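Local coordinates for putative riboflavin biosynthesis protein (Shewanella loihica, PDB 3KY8) that probably acts in riboflavin biosynthesis as a reductase of a pyrimidine intermediate, 5-amino-6-(5-phosphoribosylamino)uracil, at residues A27-L30 with D31-A35; V47-P50 with N51-T55; G134-T137 with I138-L142. All blocks are in the same frame, centred on the assembly; numbering follows the deposited sequence.

Interaction 1. Residues A27-L30 with D31-A35; sequences ATSL and DGYIA
Ser29 OG sits between its own backbone N and carbonyl carbon (chi1 69°), and Asp31 CG takes the equivalent place on its residue (chi1 52°); these two rotations swing the hydroxyl and the carboxylate to each other round a tight bend. Ser29 OG donates to Asp31 OD1 at 2.6 Å, meeting the oxygen on its anti side and 28° out of the carboxylate plane. The same hydroxyl oxygen receives the backbone N-H of Tyr33, with N to OG 3.0 Å, and lies at the edge of the Tyr33 ring, 3.6 Å from CD2. Behind the side chains runs a type I beta turn from Ser29 to Gly32, closed by Gly32 N to Ser29 O at 3.1 Å; that donor stands well above the carbonyl plane. Thr28 OG1 donates to the same oxygen at 3.0 Å, in the carbonyl plane and on a lone pair. Ser29 N bonds to Tyr33 O at 2.9 Å, nearly straight, and so ties the first residue of the turn to the residue that follows it. Further back a water spans the two limbs, donating to Ala27 O and Ile34 O. Gly32 has a positive phi, where a CB would jam against the preceding carbonyl oxygen. Strand 149-158 pairs with strand 21-29, and Asp31 also accepts the backbone N-H groups of Leu159 and Gly160 through OD1 and OD2. With an alanine here in place of Ser29, the Tyr33 N-H would probably lose its acceptor and Asp31 OD1 one of its donors, so that the corner is held less firmly. With its one hydroxyl both giving and accepting, Ser29 couples the start of the turn to a carboxylate whose negative charge is probably eased by the N-H groups pointed at it.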
loop_
_atom_site.group_PDB
_atom_site.type_symbol
_atom_site.label_atom_id
_atom_site.label_comp_id
_atom_site.label_asym_id
_atom_site.label_seq_id
_atom_site.Cartn_x
_atom_site.Cartn_y
_atom_site.Cartn_z
ATOM N N ALA A 27 9.132 3.596 5.462
ATOM C CA ALA A 27 7.889 4.297 5.736
ATOM C C ALA A 27 7.262 4.582 4.385
ATOM O O ALA A 27 7.930 5.034 3.474
ATOM C CB ALA A 27 8.167 5.591 6.464
ATOM N N THR A 28 5.974 4.315 4.268
ATOM C CA THR A 28 5.198 4.626 3.073
ATOM C C THR A 28 3.918 5.390 3.456
ATOM O O THR A 28 3.378 5.257 4.562
ATOM C CB THR A 28 4.844 3.288 2.320
ATOM O OG1 THR A 28 4.115 3.575 1.145
ATOM C CG2 THR A 28 3.980 2.402 3.139
ATOM N N SER A 29 3.409 6.157 2.511
ATOM C CA SER A 29 2.068 6.700 2.605
ATOM C C SER A 29 1.045 5.592 2.396
ATOM O O SER A 29 1.381 4.453 2.033
ATOM C CB SER A 29 1.862 7.809 1.584
ATOM O OG SER A 29 1.850 7.270 0.264
ATOM N N LEU A 30 -0.218 5.938 2.630
ATOM C CA LEU A 30 -1.293 4.956 2.535
ATOM C C LEU A 30 -1.330 4.409 1.110
ATOM O O LEU A 30 -1.523 3.223 0.892
ATOM C CB LEU A 30 -2.627 5.603 2.965
ATOM C CG LEU A 30 -3.929 4.815 2.904
ATOM C CD1 LEU A 30 -3.749 3.322 3.211
ATOM C CD2 LEU A 30 -4.887 5.520 3.864
ATOM N N ASP A 31 -1.091 5.312 0.158
ATOM C CA ASP A 31 -1.068 5.024 -1.262
ATOM C C ASP A 31 0.288 4.610 -1.880
ATOM O O ASP A 31 0.438 4.551 -3.080
ATOM C CB ASP A 31 -1.750 6.134 -2.054
ATOM C CG ASP A 31 -1.253 7.547 -1.766
ATOM O OD1 ASP A 31 -0.478 7.900 -0.829
ATOM O OD2 ASP A 31 -1.740 8.375 -2.549
ATOM N N GLY A 32 1.254 4.301 -1.039
ATOM C CA GLY A 32 2.416 3.569 -1.465
ATOM C C GLY A 32 3.624 4.354 -1.877
ATOM O O GLY A 32 4.502 3.789 -2.517
ATOM N N TYR A 33 3.644 5.647 -1.557
ATOM C CA TYR A 33 4.777 6.514 -1.853
ATOM C C TYR A 33 5.738 6.643 -0.675
ATOM O O TYR A 33 5.324 6.758 0.465
ATOM C CB TYR A 33 4.295 7.897 -2.216
ATOM C CG TYR A 33 3.376 7.892 -3.411
ATOM C CD1 TYR A 33 3.890 7.708 -4.684
ATOM C CD2 TYR A 33 2.010 8.029 -3.268
ATOM C CE1 TYR A 33 3.078 7.699 -5.796
ATOM C CE2 TYR A 33 1.181 7.996 -4.377
ATOM C CZ TYR A 33 1.734 7.847 -5.643
ATOM O OH TYR A 33 0.943 7.850 -6.788
ATOM N N ILE A 34 7.017 6.715 -1.003
ATOM C CA ILE A 34 8.076 6.858 -0.023
ATOM C C ILE A 34 8.672 8.278 0.030
ATOM O O ILE A 34 9.391 8.608 0.960
ATOM C CB ILE A 34 9.130 5.752 -0.238
ATOM C CG1 ILE A 34 9.922 5.923 -1.540
ATOM C CG2 ILE A 34 8.416 4.442 -0.199
ATOM C CD1 ILE A 34 11.122 4.942 -1.700
ATOM N N ALA A 35 8.372 9.101 -0.976
ATOM C CA ALA A 35 8.590 10.528 -0.923
ATOM C C ALA A 35 7.421 11.209 -1.645
ATOM O O ALA A 35 6.744 10.587 -2.450
ATOM C CB ALA A 35 9.954 10.907 -1.584
HETATM O O HOH W 1 9.894 6.848 3.148
#

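Interaction 2. Residues V47-P50 with N51-T55; sequences VPNP and NNVDT
Asn49 reaches across to Val53 with both ends of its side-chain amide. Its OD1 accepts the Val53 backbone N-H at 2.9 Å, the donor tilted 22° from the carbonyl plane, while ND2 donates to Val53 O at 3.0 Å, lying on a lone pair of that oxygen and almost within the plane of the Asn49 amide. This two-point grip fixes the amide's rotation and brings OD1 to 3.5 Å from Val53 CB. CG stands anti to the Asn49 backbone N (chi1 -170°), which turns the amide toward Val53. The backbone between them makes a type I beta turn from Asn49 to Asn52, closed by Asn52 N to Asn49 O at 3.2 Å. Water 2 adds another link, donating to Asn49 OD1 and accepting from Asn51 N. Farther out, Leu184 touches the side chains of both Asn49 and Val53, placing this surface loop against the chain beyond strand 173-183. The primary amide pairs with the N-H and C=O of one residue, Val53, donor to acceptor at each end, with no charge involved, and Asn49 bridges with its side chain a bend that lacks regular strand pairing.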
loop_
_atom_site.group_PDB
_atom_site.type_symbol
_atom_site.label_atom_id
_atom_site.label_comp_id
_atom_site.label_asym_id
_atom_site.label_seq_id
_atom_site.Cartn_x
_atom_site.Cartn_y
_atom_site.Cartn_z
ATOM N N VAL A 47 2.223 12.692 11.767
ATOM C CA VAL A 47 1.915 11.991 13.005
ATOM C C VAL A 47 2.885 12.495 14.088
ATOM O O VAL A 47 4.078 12.491 13.870
ATOM C CB VAL A 47 2.043 10.475 12.760
ATOM C CG1 VAL A 47 2.295 9.716 14.038
ATOM C CG2 VAL A 47 0.777 9.982 12.040
ATOM N N PRO A 48 2.372 12.920 15.259
ATOM C CA PRO A 48 3.252 13.415 16.341
ATOM C C PRO A 48 4.107 12.307 16.966
ATOM O O PRO A 48 3.615 11.209 17.134
ATOM C CB PRO A 48 2.261 13.952 17.390
ATOM C CG PRO A 48 1.016 13.176 17.168
ATOM C CD PRO A 48 0.951 12.925 15.668
ATOM N N ASN A 49 5.375 12.604 17.261
ATOM C CA ASN A 49 6.247 11.704 18.019
ATOM C C ASN A 49 7.070 12.548 18.972
ATOM O O ASN A 49 8.313 12.594 18.894
ATOM C CB ASN A 49 7.136 10.839 17.106
ATOM C CG ASN A 49 7.882 9.724 17.871
ATOM O OD1 ASN A 49 7.624 9.468 19.059
ATOM N ND2 ASN A 49 8.815 9.059 17.186
ATOM N N PRO A 50 6.383 13.225 19.885
ATOM C CA PRO A 50 7.077 14.135 20.792
ATOM C C PRO A 50 8.142 13.452 21.629
ATOM O O PRO A 50 9.180 14.032 21.867
ATOM C CB PRO A 50 5.952 14.675 21.705
ATOM C CG PRO A 50 4.786 13.755 21.487
ATOM C CD PRO A 50 4.934 13.192 20.120
ATOM N N ASN A 51 7.879 12.227 22.069
ATOM C CA ASN A 51 8.774 11.560 23.015
ATOM C C ASN A 51 9.837 10.738 22.336
ATOM O O ASN A 51 10.486 9.968 23.008
ATOM C CB ASN A 51 8.001 10.677 23.996
ATOM C CG ASN A 51 7.064 11.458 24.837
ATOM O OD1 ASN A 51 5.875 11.145 24.938
ATOM N ND2 ASN A 51 7.580 12.484 25.464
ATOM N N ASN A 52 10.021 10.939 21.027
ATOM C CA ASN A 52 11.076 10.303 20.247
ATOM C C ASN A 52 11.071 8.780 20.357
ATOM O O ASN A 52 12.117 8.148 20.405
ATOM C CB ASN A 52 12.469 10.878 20.563
ATOM C CG ASN A 52 12.547 12.400 20.377
ATOM O OD1 ASN A 52 12.868 13.134 21.302
ATOM N ND2 ASN A 52 12.235 12.863 19.197
ATOM N N VAL A 53 9.871 8.201 20.320
ATOM C CA VAL A 53 9.710 6.757 20.401
ATOM C C VAL A 53 10.357 6.087 19.188
ATOM O O VAL A 53 10.228 6.560 18.043
ATOM C CB VAL A 53 8.222 6.352 20.523
ATOM C CG1 VAL A 53 8.073 4.826 20.502
ATOM C CG2 VAL A 53 7.619 6.925 21.791
ATOM N N ASP A 54 11.103 5.016 19.461
ATOM C CA ASP A 54 11.798 4.252 18.432
ATOM C C ASP A 54 10.792 3.231 17.916
ATOM O O ASP A 54 10.063 2.614 18.698
ATOM C CB ASP A 54 13.040 3.543 19.014
ATOM C CG ASP A 54 13.811 2.753 17.949
ATOM O OD1 ASP A 54 14.448 3.380 17.059
ATOM O OD2 ASP A 54 13.764 1.508 17.987
ATOM N N THR A 55 10.702 3.089 16.607
ATOM C CA THR A 55 9.825 2.098 16.036
ATOM C C THR A 55 10.565 1.047 15.201
ATOM O O THR A 55 10.034 0.602 14.201
ATOM C CB THR A 55 8.743 2.766 15.149
ATOM O OG1 THR A 55 9.380 3.582 14.166
ATOM C CG2 THR A 55 7.798 3.609 16.012
HETATM O O HOH W 2 5.996 10.100 21.221
HETATM O O HOH W 3 10.577 15.606 19.935
#

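Interaction 3. Residues G134-T137 with I138-L142; sequences GGVT and IQNFL. With SO4 (sulfate ion), chain E.
Backbone N-H groups of Ile138, Gln139, Asn140 and Phe141 bond to the carbonyls of Gly134, Gly135, Val136 and Thr137 in the i to i+4 pattern of an alpha-helix, with Gly134 as N-cap. Thr137 OG1 donates to sulfate O3 at 2.6 Å; chi1 of -55° sets that hydroxyl beside its own backbone N, which donates to the same oxygen at 3.0 Å. Val136 N holds O1 at 3.1 Å, and Thr73 OG1 is also hydrogen-bonded to the sulfate. The other branch of Thr137, CG2, runs alongside Phe141 and meets CE1 at 3.7 Å, while the Thr137 carbonyl O lies at the edge of that ring, near its plane. Val136 CG1 packs beside Asn140 ND2 at 3.6 Å. Ile138 folds CG1 back over Gly134 O, 3.1 Å away, and its side chain packs on Val24 and Ile26 of strand 21-29. Gln139 NE2 hydrogen-bonds to Leu165 O. At Gly134 the backbone angles alone call for glycine, and a CB would also clash with sulfate O3. The sulfate is probably from the crystallisation liquor, but an anion held by N-H groups of the first turn and a hydroxyl, at a glycine pair following parallel strand 129-133, is consistent with the NADPH site of the dihydrofolate-reductase-like fold, to which RibD C-terminal domains belong.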
loop_
_atom_site.group_PDB
_atom_site.type_symbol
_atom_site.label_atom_id
_atom_site.label_comp_id
_atom_site.label_asym_id
_atom_site.label_seq_id
_atom_site.Cartn_x
_atom_site.Cartn_y
_atom_site.Cartn_z
ATOM N N GLY A 134 15.775 2.188 -0.718
ATOM C CA GLY A 134 15.623 2.903 -1.964
ATOM C C GLY A 134 14.618 2.181 -2.826
ATOM O O GLY A 134 14.702 0.979 -2.976
ATOM N N GLY A 135 13.718 2.946 -3.437
ATOM C CA GLY A 135 12.653 2.428 -4.279
ATOM C C GLY A 135 13.104 1.649 -5.490
ATOM O O GLY A 135 12.615 0.548 -5.727
ATOM N N VAL A 136 14.026 2.207 -6.262
ATOM C CA VAL A 136 14.517 1.519 -7.438
ATOM C C VAL A 136 15.262 0.261 -7.019
ATOM O O VAL A 136 15.108 -0.755 -7.649
ATOM C CB VAL A 136 15.359 2.422 -8.379
ATOM C CG1 VAL A 136 15.844 1.645 -9.682
ATOM C CG2 VAL A 136 14.520 3.652 -8.787
ATOM N N THR A 137 16.044 0.335 -5.952
ATOM C CA THR A 137 16.846 -0.798 -5.483
ATOM C C THR A 137 15.948 -1.899 -4.997
ATOM O O THR A 137 16.110 -3.041 -5.404
ATOM C CB THR A 137 17.863 -0.373 -4.368
ATOM O OG1 THR A 137 18.675 0.701 -4.862
ATOM C CG2 THR A 137 18.779 -1.509 -3.977
ATOM N N ILE A 138 14.979 -1.557 -4.156
ATOM C CA ILE A 138 13.990 -2.529 -3.657
ATOM C C ILE A 138 13.228 -3.167 -4.822
ATOM O O ILE A 138 13.092 -4.396 -4.928
ATOM C CB ILE A 138 12.991 -1.849 -2.632
ATOM C CG1 ILE A 138 13.753 -1.430 -1.358
ATOM C CG2 ILE A 138 11.792 -2.784 -2.279
ATOM C CD1 ILE A 138 12.947 -0.459 -0.455
ATOM N N GLN A 139 12.774 -2.330 -5.744
ATOM C CA GLN A 139 12.063 -2.823 -6.929
ATOM C C GLN A 139 12.915 -3.812 -7.697
ATOM O O GLN A 139 12.434 -4.881 -8.086
ATOM C CB GLN A 139 11.604 -1.669 -7.795
ATOM C CG GLN A 139 10.393 -0.960 -7.165
ATOM C CD GLN A 139 10.152 0.407 -7.718
ATOM O OE1 GLN A 139 10.377 0.628 -8.881
ATOM N NE2 GLN A 139 9.707 1.349 -6.869
ATOM N N ASN A 140 14.193 -3.496 -7.856
ATOM C CA ASN A 140 15.119 -4.376 -8.563
ATOM C C ASN A 140 15.395 -5.698 -7.860
ATOM O O ASN A 140 15.425 -6.745 -8.525
ATOM C CB ASN A 140 16.413 -3.637 -8.923
ATOM C CG ASN A 140 16.224 -2.701 -10.098
ATOM O OD1 ASN A 140 15.350 -2.900 -10.941
ATOM N ND2 ASN A 140 17.029 -1.679 -10.155
ATOM N N PHE A 141 15.562 -5.653 -6.542
ATOM C CA PHE A 141 15.614 -6.863 -5.709
ATOM C C PHE A 141 14.368 -7.766 -5.864
ATOM O O PHE A 141 14.490 -8.974 -6.118
ATOM C CB PHE A 141 15.856 -6.518 -4.227
ATOM C CG PHE A 141 17.318 -6.377 -3.864
ATOM C CD1 PHE A 141 18.080 -5.329 -4.378
ATOM C CD2 PHE A 141 17.918 -7.259 -2.980
ATOM C CE1 PHE A 141 19.432 -5.195 -4.050
ATOM C CE2 PHE A 141 19.277 -7.142 -2.673
ATOM C CZ PHE A 141 20.027 -6.086 -3.209
ATOM N N LEU A 142 13.194 -7.159 -5.767
ATOM C CA LEU A 142 11.923 -7.849 -5.953
ATOM C C LEU A 142 11.756 -8.473 -7.322
ATOM O O LEU A 142 11.193 -9.594 -7.397
ATOM C CB LEU A 142 10.753 -6.921 -5.631
ATOM C CG LEU A 142 10.587 -6.566 -4.140
ATOM C CD1 LEU A 142 9.544 -5.419 -3.893
ATOM C CD2 LEU A 142 10.217 -7.819 -3.428
HETATM S S SO4 E . 17.135 4.330 -5.217
HETATM O O1 SO4 E . 15.811 4.687 -5.644
HETATM O O2 SO4 E . 18.082 4.635 -6.254
HETATM O O3 SO4 E . 17.217 2.887 -5.034
HETATM O O4 SO4 E . 17.425 5.030 -3.992
#

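Interaction 1 and interaction 3 meet directly: Ile34 CD1, just past the 29-32 turn, packs on Gly135 N at 3.7 Å, although the centres of the two contacts are 14 Å apart. Unidentified ligand atoms, probably from the crystallisation liquor, are hydrogen-bonded to Ile34 O and to Gly135 N; with the sulfate at the helix start they may mark a pocket. Interaction 2 stands off on the surface, with nearest atoms about 8 Å from interaction 1 and about 15 Å from interaction 3, yet the Asn49 side chain comes within about 4 Å of an unidentified ligand. Residues 47-55 lie in the loop that leads on from interaction 1 to helix 57-63.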